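Local structure of PipY (Synechococcus elongatus, 5NLC) at residues E35-G40 with D61-T66; L159-T164 with W198-A203; D86-V91 with E98-I103. The protein binds the vitamin B6 cofactor pyridoxal 5'-phosphate on a modified TIM barrel and is probably involved in keeping the supply of that cofactor in balance. One frame throughout, in Å; residues are numbered along the deposited sequence.

Interaction 1: residues E35-G40 with D61-T66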
loop_
_atom_site.group_PDB
_atom_site.type_symbol
_atom_site.label_atom_id
_atom_site.label_comp_id
_atom_site.label_asym_id
_atom_site.label_seq_id
_atom_site.Cartn_x
_atom_site.Cartn_y
_atom_site.Cartn_z
ATOM N N GLU A 35 2.808 -17.825 12.389
ATOM C CA GLU A 35 3.894 -17.473 13.309
ATOM C C GLU A 35 4.031 -15.936 13.535
ATOM O O GLU A 35 4.221 -15.487 14.687
ATOM C CB GLU A 35 5.222 -18.147 12.909
ATOM C CG GLU A 35 6.362 -18.006 13.883
ATOM C CD GLU A 35 7.641 -18.750 13.483
ATOM O OE1 GLU A 35 7.617 -19.681 12.601
ATOM O OE2 GLU A 35 8.702 -18.408 14.048
ATOM N N ALA A 36 3.962 -15.167 12.449
ATOM C CA ALA A 36 4.006 -13.733 12.543
ATOM C C ALA A 36 2.863 -13.152 13.296
ATOM O O ALA A 36 3.052 -12.231 14.096
ATOM C CB ALA A 36 4.127 -13.092 11.176
ATOM N N TYR A 37 1.679 -13.677 13.064
ATOM C CA TYR A 37 0.485 -13.284 13.805
ATOM C C TYR A 37 0.632 -13.506 15.322
ATOM O O TYR A 37 0.316 -12.629 16.149
ATOM C CB TYR A 37 -0.734 -13.963 13.203
ATOM C CG TYR A 37 -2.053 -13.461 13.754
ATOM C CD1 TYR A 37 -2.514 -13.919 14.982
ATOM C CD2 TYR A 37 -2.821 -12.562 13.053
ATOM C CE1 TYR A 37 -3.722 -13.476 15.520
ATOM C CE2 TYR A 37 -4.070 -12.125 13.575
ATOM C CZ TYR A 37 -4.479 -12.583 14.795
ATOM O OH TYR A 37 -5.643 -12.155 15.371
ATOM N N ALA A 38 1.191 -14.642 15.688
ATOM C CA ALA A 38 1.393 -14.938 17.092
ATOM C C ALA A 38 2.352 -13.970 17.709
ATOM O O ALA A 38 2.254 -13.694 18.860
ATOM C CB ALA A 38 1.946 -16.359 17.223
ATOM N N ALA A 39 3.293 -13.468 16.935
ATOM C CA ALA A 39 4.241 -12.464 17.439
ATOM C C ALA A 39 3.670 -11.056 17.464
ATOM O O ALA A 39 4.341 -10.180 17.975
ATOM C CB ALA A 39 5.498 -12.457 16.588
ATOM N N GLY A 40 2.471 -10.843 16.941
ATOM C CA GLY A 40 1.784 -9.557 17.032
ATOM C C GLY A 40 1.529 -8.895 15.653
ATOM O O GLY A 40 0.916 -7.815 15.593
ATOM N N ASP A 61 -9.920 -17.886 9.974
ATOM C CA ASP A 61 -10.176 -17.889 11.419
ATOM C C ASP A 61 -9.679 -16.593 12.087
ATOM O O ASP A 61 -10.293 -16.161 13.060
ATOM C CB ASP A 61 -9.515 -19.085 12.102
ATOM C CG ASP A 61 -8.004 -19.073 11.907
ATOM O OD1 ASP A 61 -7.663 -19.076 10.689
ATOM O OD2 ASP A 61 -7.212 -18.997 12.926
ATOM N N LEU A 62 -8.585 -15.970 11.582
ATOM C CA LEU A 62 -7.902 -14.835 12.248
ATOM C C LEU A 62 -8.758 -13.587 12.057
ATOM O O LEU A 62 -8.976 -13.172 10.924
ATOM C CB LEU A 62 -6.474 -14.625 11.685
ATOM C CG LEU A 62 -5.544 -15.872 11.823
ATOM C CD1 LEU A 62 -4.234 -15.659 11.062
ATOM C CD2 LEU A 62 -5.184 -16.231 13.240
ATOM N N PRO A 63 -9.249 -13.001 13.152
ATOM C CA PRO A 63 -10.339 -12.001 12.998
ATOM C C PRO A 63 -9.886 -10.581 12.466
ATOM O O PRO A 63 -10.673 -9.885 11.808
ATOM C CB PRO A 63 -10.882 -11.907 14.435
ATOM C CG PRO A 63 -9.614 -12.007 15.248
ATOM C CD PRO A 63 -8.735 -13.023 14.534
ATOM N N ASP A 64 -8.643 -10.205 12.724
ATOM C CA ASP A 64 -8.125 -8.841 12.540
ATOM C C ASP A 64 -6.832 -8.815 11.706
ATOM O O ASP A 64 -5.930 -8.053 11.937
ATOM C CB ASP A 64 -7.863 -8.327 13.894
ATOM C CG ASP A 64 -7.060 -9.279 14.698
ATOM O OD1 ASP A 64 -6.842 -10.476 14.227
ATOM O OD2 ASP A 64 -6.640 -8.827 15.783
ATOM N N LEU A 65 -6.740 -9.743 10.777
ATOM C CA LEU A 65 -5.694 -9.784 9.813
ATOM C C LEU A 65 -6.138 -8.797 8.720
ATOM O O LEU A 65 -7.236 -8.917 8.208
ATOM C CB LEU A 65 -5.552 -11.243 9.311
ATOM C CG LEU A 65 -4.197 -11.624 8.716
ATOM C CD1 LEU A 65 -4.278 -13.082 8.313
ATOM C CD2 LEU A 65 -3.935 -10.798 7.459
ATOM N N THR A 66 -5.313 -7.810 8.405
ATOM C CA THR A 66 -5.570 -6.884 7.358
ATOM C C THR A 66 -4.679 -7.187 6.124
ATOM O O THR A 66 -3.447 -7.252 6.267
ATOM C CB THR A 66 -5.310 -5.476 7.870
ATOM O OG1 THR A 66 -6.177 -5.209 8.947
ATOM C CG2 THR A 66 -5.535 -4.437 6.840
#
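The carboxylate of Asp-64 is held at both oxygens: OD1 accepts a hydrogen bond from the phenol of Tyr-37, and OD2 forms a salt bridge with Arg-42 NE. The modelled distance from Tyr-37 OH to Asp-64 OD1 is 2.4 Å, very short, so its exact length is doubtful. OD1 comes to the ring edge close to the ring plane, while the carboxylate is turned by 64° against the ring. Tyr-37 reaches this far because CG is anti to the backbone N (chi1 -171°), which carries the ring off the helix toward segment 61-66. There Leu-62 lies over one face, its CD2 methyl 3.9 Å from the ring centroid and 11° off the normal, a CH-pi contact. Leu-62 CD1 lies 3.9 Å from Tyr-37 CD2, the two side chains running past each other in opposite directions. Pro-63 adds its ring methylene, with CD 3.3 Å from Tyr-37 OH; this residue belongs to a calcium site seen in the protein, but no calcium is bound here. An alanine in place of Leu-62 would probably open a gap over the ring's centre and leave the ring freer to turn. Arg-42 also makes a cation-pi contact with the Tyr-37 ring and bonds Tyr-37 O, so a single arginine ties helix to loop. The contact lies at the surface, joining the end of helix 30-38, closed by a Schellman motif at Gly-40, to the loop between helix 49-56 and strand 66-69, while Ala-36 packs on Phe-44 of strand 43-46 and Ile-4 of helix 4-14.

Interaction 2: residues L159-T164 with W198-A203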
loop_
_atom_site.group_PDB
_atom_site.type_symbol
_atom_site.label_atom_id
_atom_site.label_comp_id
_atom_site.label_asym_id
_atom_site.label_seq_id
_atom_site.Cartn_x
_atom_site.Cartn_y
_atom_site.Cartn_z
ATOM N N LEU A 159 17.518 4.059 -8.484
ATOM C CA LEU A 159 17.591 5.422 -7.946
ATOM C C LEU A 159 18.670 5.519 -6.806
ATOM O O LEU A 159 18.788 4.626 -5.956
ATOM C CB LEU A 159 16.208 5.787 -7.370
ATOM C CG LEU A 159 15.799 7.226 -7.522
ATOM C CD1 LEU A 159 15.735 7.621 -8.987
ATOM C CD2 LEU A 159 14.515 7.514 -6.781
ATOM N N THR A 160 19.438 6.593 -6.773
ATOM C CA THR A 160 20.398 6.796 -5.660
ATOM C C THR A 160 19.693 7.019 -4.321
ATOM O O THR A 160 18.542 7.347 -4.271
ATOM C CB THR A 160 21.362 7.954 -5.926
ATOM O OG1 THR A 160 20.690 9.219 -5.809
ATOM C CG2 THR A 160 22.000 7.785 -7.327
ATOM N N ALA A 161 20.402 6.817 -3.212
ATOM C CA ALA A 161 19.871 7.109 -1.893
ATOM C C ALA A 161 19.442 8.582 -1.831
ATOM O O ALA A 161 18.355 8.885 -1.361
ATOM C CB ALA A 161 20.905 6.756 -0.768
ATOM N N ALA A 162 20.268 9.488 -2.369
ATOM C CA ALA A 162 19.922 10.915 -2.360
ATOM C C ALA A 162 18.659 11.225 -3.145
ATOM O O ALA A 162 17.773 11.953 -2.667
ATOM C CB ALA A 162 21.118 11.758 -2.830
ATOM N N GLU A 163 18.554 10.637 -4.313
ATOM C CA GLU A 163 17.421 10.844 -5.198
ATOM C C GLU A 163 16.158 10.227 -4.536
ATOM O O GLU A 163 15.041 10.760 -4.681
ATOM C CB GLU A 163 17.676 10.220 -6.557
ATOM C CG GLU A 163 18.588 10.983 -7.472
ATOM C CD GLU A 163 19.134 10.149 -8.638
ATOM O OE1 GLU A 163 19.076 8.877 -8.674
ATOM O OE2 GLU A 163 19.743 10.782 -9.521
ATOM N N THR A 164 16.324 9.123 -3.794
ATOM C CA THR A 164 15.217 8.525 -3.073
ATOM C C THR A 164 14.732 9.392 -1.920
ATOM O O THR A 164 13.521 9.568 -1.710
ATOM C CB THR A 164 15.589 7.118 -2.570
ATOM O OG1 THR A 164 15.959 6.353 -3.714
ATOM C CG2 THR A 164 14.436 6.509 -1.799
ATOM N N TRP A 198 13.345 1.738 3.356
ATOM C CA TRP A 198 12.334 2.167 4.345
ATOM C C TRP A 198 12.870 3.157 5.424
ATOM O O TRP A 198 12.133 3.976 5.864
ATOM C CB TRP A 198 11.557 0.995 5.006
ATOM C CG TRP A 198 12.375 0.112 5.904
ATOM C CD1 TRP A 198 12.878 -1.138 5.601
ATOM C CD2 TRP A 198 12.739 0.366 7.238
ATOM N NE1 TRP A 198 13.567 -1.656 6.656
ATOM C CE2 TRP A 198 13.535 -0.744 7.676
ATOM C CE3 TRP A 198 12.557 1.446 8.105
ATOM C CZ2 TRP A 198 14.051 -0.820 8.961
ATOM C CZ3 TRP A 198 13.074 1.361 9.389
ATOM C CH2 TRP A 198 13.857 0.259 9.792
ATOM N N PRO A 199 14.145 3.072 5.820
ATOM C CA PRO A 199 14.582 4.119 6.784
ATOM C C PRO A 199 14.485 5.542 6.180
ATOM O O PRO A 199 14.130 6.488 6.874
ATOM C CB PRO A 199 16.017 3.702 7.121
ATOM C CG PRO A 199 16.040 2.205 6.862
ATOM C CD PRO A 199 15.168 2.024 5.655
ATOM N N LEU A 200 14.758 5.702 4.890
ATOM C CA LEU A 200 14.636 7.028 4.246
ATOM C C LEU A 200 13.157 7.435 4.233
ATOM O O LEU A 200 12.812 8.624 4.457
ATOM C CB LEU A 200 15.155 7.029 2.836
ATOM C CG LEU A 200 16.629 6.674 2.651
ATOM C CD1 LEU A 200 16.961 6.668 1.163
ATOM C CD2 LEU A 200 17.545 7.579 3.406
ATOM N N ALA A 201 12.289 6.440 4.006
ATOM C CA ALA A 201 10.842 6.690 3.915
ATOM C C ALA A 201 10.295 7.144 5.246
ATOM O O ALA A 201 9.585 8.160 5.312
ATOM C CB ALA A 201 10.143 5.443 3.441
ATOM N N VAL A 202 10.675 6.457 6.319
ATOM C CA VAL A 202 10.226 6.788 7.651
ATOM C C VAL A 202 10.665 8.212 8.014
ATOM O O VAL A 202 9.862 8.995 8.520
ATOM C CB VAL A 202 10.738 5.779 8.680
ATOM C CG1 VAL A 202 10.566 6.273 10.110
ATOM C CG2 VAL A 202 10.133 4.423 8.466
ATOM N N ALA A 203 11.919 8.568 7.715
ATOM C CA ALA A 203 12.396 9.911 8.056
ATOM C C ALA A 203 11.612 10.979 7.259
ATOM O O ALA A 203 11.562 12.108 7.685
ATOM C CB ALA A 203 13.902 10.039 7.767
#
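Leu-200 rests its CD1 methyl against the peptide carbonyl of Ala-161, 3.6 Å from O, and close by the flat carbonyl group of Thr-160 is met from opposite faces by two donors of Thr-164, its N and its OG1. The hydroxyl bond, Thr-164 OG1 to Thr-160 O, measures 2.8 Å and comes in 36° above the carbonyl plane. A second flat group, the carboxylate of Glu-163, takes the N-H of Thr-160 on the anti side of OE1, at 3.0 Å and 29° out of its plane. Glu-163 N in turn donates to Thr-160 OG1 at 3.0 Å, which completes a capping box at the start of helix 161-181. In the other segment the Trp-198 ring has Pro-199 CD over one face, offset toward the rim.

Thr-164 uses both branches: with OG1 beside the backbone N (chi1 -58°), the hydroxyl turns back to the first turn, and Thr-164 CG2 meets Leu-200 CD1 at 3.9 Å, the two side chains crossing at about a right angle. Ala-161 CB lies 4.4 Å from Leu-200 CD1. One branch of one leucine thus carries this small meeting of van der Waals contacts, exposed at Ala-161 and buried at Thr-164.

Farther along helix 161-181, Phe-168 packs on Leu-200 and Ala-201, extending the seam between the two helices. From the short helix 198-203, Trp-198 reaches Ile-209 and Val-211 of strand 208-211 and Leu-11 of helix 4-14, so this helix lies between helix 161-181 and the last strand of the barrel.

Interaction 3: residues D86-V91 with E98-I103. With PO4 (phosphate ion), chain C.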
loop_
_atom_site.group_PDB
_atom_site.type_symbol
_atom_site.label_atom_id
_atom_site.label_comp_id
_atom_site.label_asym_id
_atom_site.label_seq_id
_atom_site.Cartn_x
_atom_site.Cartn_y
_atom_site.Cartn_z
ATOM N N ASP A 86 -8.360 -5.630 1.965
ATOM C CA ASP A 86 -8.821 -4.505 2.776
ATOM C C ASP A 86 -8.262 -3.152 2.250
ATOM O O ASP A 86 -8.959 -2.154 2.261
ATOM C CB ASP A 86 -8.352 -4.769 4.225
ATOM C CG ASP A 86 -8.918 -6.076 4.762
ATOM O OD1 ASP A 86 -10.176 -6.116 4.778
ATOM O OD2 ASP A 86 -8.156 -7.050 5.005
ATOM N N TRP A 87 -7.009 -3.171 1.825
ATOM C CA TRP A 87 -6.258 -2.057 1.282
ATOM C C TRP A 87 -5.726 -2.413 -0.084
ATOM O O TRP A 87 -5.161 -3.543 -0.289
ATOM C CB TRP A 87 -5.014 -1.704 2.134
ATOM C CG TRP A 87 -5.313 -0.950 3.382
ATOM C CD1 TRP A 87 -5.759 -1.478 4.519
ATOM C CD2 TRP A 87 -5.173 0.460 3.618
ATOM N NE1 TRP A 87 -5.956 -0.508 5.466
ATOM C CE2 TRP A 87 -5.576 0.691 4.940
ATOM C CE3 TRP A 87 -4.767 1.543 2.838
ATOM C CZ2 TRP A 87 -5.638 1.976 5.500
ATOM C CZ3 TRP A 87 -4.749 2.820 3.429
ATOM C CH2 TRP A 87 -5.238 3.023 4.702
ATOM N N ILE A 88 -5.848 -1.459 -1.007
ATOM C CA ILE A 88 -5.235 -1.589 -2.321
ATOM C C ILE A 88 -4.353 -0.375 -2.510
ATOM O O ILE A 88 -4.870 0.742 -2.583
ATOM C CB ILE A 88 -6.308 -1.697 -3.437
ATOM C CG1 ILE A 88 -7.217 -2.871 -3.180
ATOM C CG2 ILE A 88 -5.607 -1.708 -4.797
ATOM C CD1 ILE A 88 -8.425 -2.926 -4.082
ATOM N N HIS A 89 -3.020 -0.580 -2.549
ATOM C CA HIS A 89 -2.058 0.551 -2.584
ATOM C C HIS A 89 -1.729 1.048 -3.968
ATOM O O HIS A 89 -1.197 2.133 -4.111
ATOM C CB HIS A 89 -0.761 0.175 -1.862
ATOM C CG HIS A 89 -0.944 -0.065 -0.400
ATOM N ND1 HIS A 89 -0.329 0.722 0.547
ATOM C CD2 HIS A 89 -1.660 -1.002 0.290
ATOM C CE1 HIS A 89 -0.650 0.274 1.755
ATOM N NE2 HIS A 89 -1.445 -0.774 1.633
ATOM N N SER A 90 -2.073 0.321 -5.018
ATOM C CA SER A 90 -1.511 0.547 -6.308
ATOM C C SER A 90 -2.545 1.112 -7.232
ATOM O O SER A 90 -2.652 0.703 -8.393
ATOM C CB SER A 90 -1.011 -0.782 -6.848
ATOM O OG SER A 90 -2.017 -1.810 -6.725
ATOM N N VAL A 91 -3.385 2.004 -6.751
ATOM C CA VAL A 91 -4.393 2.559 -7.660
ATOM C C VAL A 91 -3.742 3.607 -8.528
ATOM O O VAL A 91 -3.458 4.685 -8.069
ATOM C CB VAL A 91 -5.554 3.123 -6.892
ATOM C CG1 VAL A 91 -6.638 3.560 -7.837
ATOM C CG2 VAL A 91 -6.087 1.992 -5.994
ATOM N N GLU A 98 -12.190 4.380 -10.558
ATOM C CA GLU A 98 -13.627 4.284 -10.957
ATOM C C GLU A 98 -14.148 2.864 -10.968
ATOM O O GLU A 98 -15.273 2.570 -10.487
ATOM C CB GLU A 98 -13.879 4.975 -12.303
ATOM C CG GLU A 98 -15.385 5.061 -12.550
ATOM C CD GLU A 98 -15.826 6.006 -13.622
ATOM O OE1 GLU A 98 -15.184 6.081 -14.694
ATOM O OE2 GLU A 98 -16.882 6.669 -13.373
ATOM N N ARG A 99 -13.346 1.965 -11.542
ATOM C CA ARG A 99 -13.708 0.561 -11.655
ATOM C C ARG A 99 -13.858 -0.067 -10.255
ATOM O O ARG A 99 -14.876 -0.724 -9.962
ATOM C CB ARG A 99 -12.653 -0.171 -12.484
ATOM C CG ARG A 99 -12.897 -1.641 -12.763
ATOM C CD ARG A 99 -13.867 -1.809 -13.869
ATOM N NE ARG A 99 -13.969 -3.175 -14.341
ATOM C CZ ARG A 99 -13.345 -3.682 -15.402
ATOM N NH1 ARG A 99 -13.569 -4.948 -15.712
ATOM N NH2 ARG A 99 -12.509 -2.964 -16.162
ATOM N N LEU A 100 -12.887 0.162 -9.364
ATOM C CA LEU A 100 -12.980 -0.336 -7.987
ATOM C C LEU A 100 -14.254 0.196 -7.254
ATOM O O LEU A 100 -14.917 -0.524 -6.486
ATOM C CB LEU A 100 -11.742 0.064 -7.201
ATOM C CG LEU A 100 -10.417 -0.632 -7.670
ATOM C CD1 LEU A 100 -9.194 0.087 -7.080
ATOM C CD2 LEU A 100 -10.440 -2.103 -7.269
ATOM N N ASP A 101 -14.528 1.455 -7.448
ATOM C CA ASP A 101 -15.708 2.094 -6.845
ATOM C C ASP A 101 -17.019 1.447 -7.356
ATOM O O ASP A 101 -17.928 1.189 -6.570
ATOM C CB ASP A 101 -15.697 3.592 -7.114
ATOM C CG ASP A 101 -16.865 4.308 -6.437
ATOM O OD1 ASP A 101 -16.760 4.586 -5.234
ATOM O OD2 ASP A 101 -17.864 4.571 -7.120
ATOM N N ARG A 102 -17.097 1.166 -8.645
ATOM C CA ARG A 102 -18.284 0.565 -9.216
ATOM C C ARG A 102 -18.475 -0.866 -8.621
ATOM O O ARG A 102 -19.546 -1.218 -8.138
ATOM C CB ARG A 102 -18.184 0.505 -10.722
ATOM C CG ARG A 102 -19.379 -0.216 -11.347
ATOM C CD ARG A 102 -19.421 -0.148 -12.871
ATOM N NE ARG A 102 -18.334 -0.874 -13.542
ATOM C CZ ARG A 102 -18.142 -2.204 -13.542
ATOM N NH1 ARG A 102 -18.923 -3.054 -12.862
ATOM N NH2 ARG A 102 -17.113 -2.692 -14.239
ATOM N N ILE A 103 -17.396 -1.639 -8.594
ATOM C CA ILE A 103 -17.415 -2.984 -8.058
ATOM C C ILE A 103 -17.683 -2.982 -6.581
ATOM O O ILE A 103 -18.523 -3.774 -6.113
ATOM C CB ILE A 103 -16.116 -3.745 -8.371
ATOM C CG1 ILE A 103 -15.988 -3.968 -9.898
ATOM C CG2 ILE A 103 -16.112 -5.116 -7.682
ATOM C CD1 ILE A 103 -14.538 -4.293 -10.345
HETATM P P PO4 C . -16.430 -6.242 -13.688
HETATM O O1 PO4 C . -15.675 -4.991 -13.335
HETATM O O2 PO4 C . -15.771 -7.439 -13.036
HETATM O O3 PO4 C . -17.852 -6.096 -13.187
HETATM O O4 PO4 C . -16.455 -6.392 -15.196
#
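With CG anti to its carbonyl carbon (chi1 -68°), Leu-100 sends both methyls from its helix down to the strand, one to each of two strand side chains. Leu-100 CD1 meets Val-91 CG2 at 3.8 Å and Leu-100 CD2 meets Ile-88 CD1 at 3.9 Å, both pairs tip to tip. All three residues are buried, and Ala-78 and Val-82 of helix 78-84 pack against Leu-100 as well.

On another side of the helix, Arg-99 and Arg-102, one turn apart, hold a phosphate ion that probably came from the crystallisation liquor. A bend at chi2 (79°) turns Arg-99 toward it, and Arg-99 NE donates to phosphate O1 at 2.7 Å along a nearly straight line (165°). Arg-102 NH2 reaches the same phosphate O1 at 2.9 Å and Arg-102 NH1 donates to phosphate O3 at 3.2 Å, the anion lying at the edge of both guanidinium groups. Arg-79 NH2 adds a further bond to the phosphate, and Glu-106 forms a salt bridge with Arg-102 NH1.

The leucine packing is that of a beta-alpha-beta unit, strand 87-91, helix 94-107 and strand 112-116, in the modified TIM barrel of fold type III pyridoxal-phosphate proteins.

Interaction 3 is the buried contact of the three, a helix laid on strand 87-91 of the barrel through aliphatic tips alone. Interaction 2 is partly buried and likewise without a polar bond across it, though its leucine methyl also rests on a backbone carbonyl; it joins two outer helices, on the opposite side of the chain's centre from interaction 3. Interaction 1 lies at the surface and is the one with a polar bond across it, uniting a helix end and a loop through a phenol, a carboxylate and a leucine. Interactions 1 and 3 touch where their strands begin: Thr-66 CG2 packs 3.8 Å from Trp-87 CD1, on the neighbouring parallel strands 66-69 and 87-91. Interaction 2 touches neither.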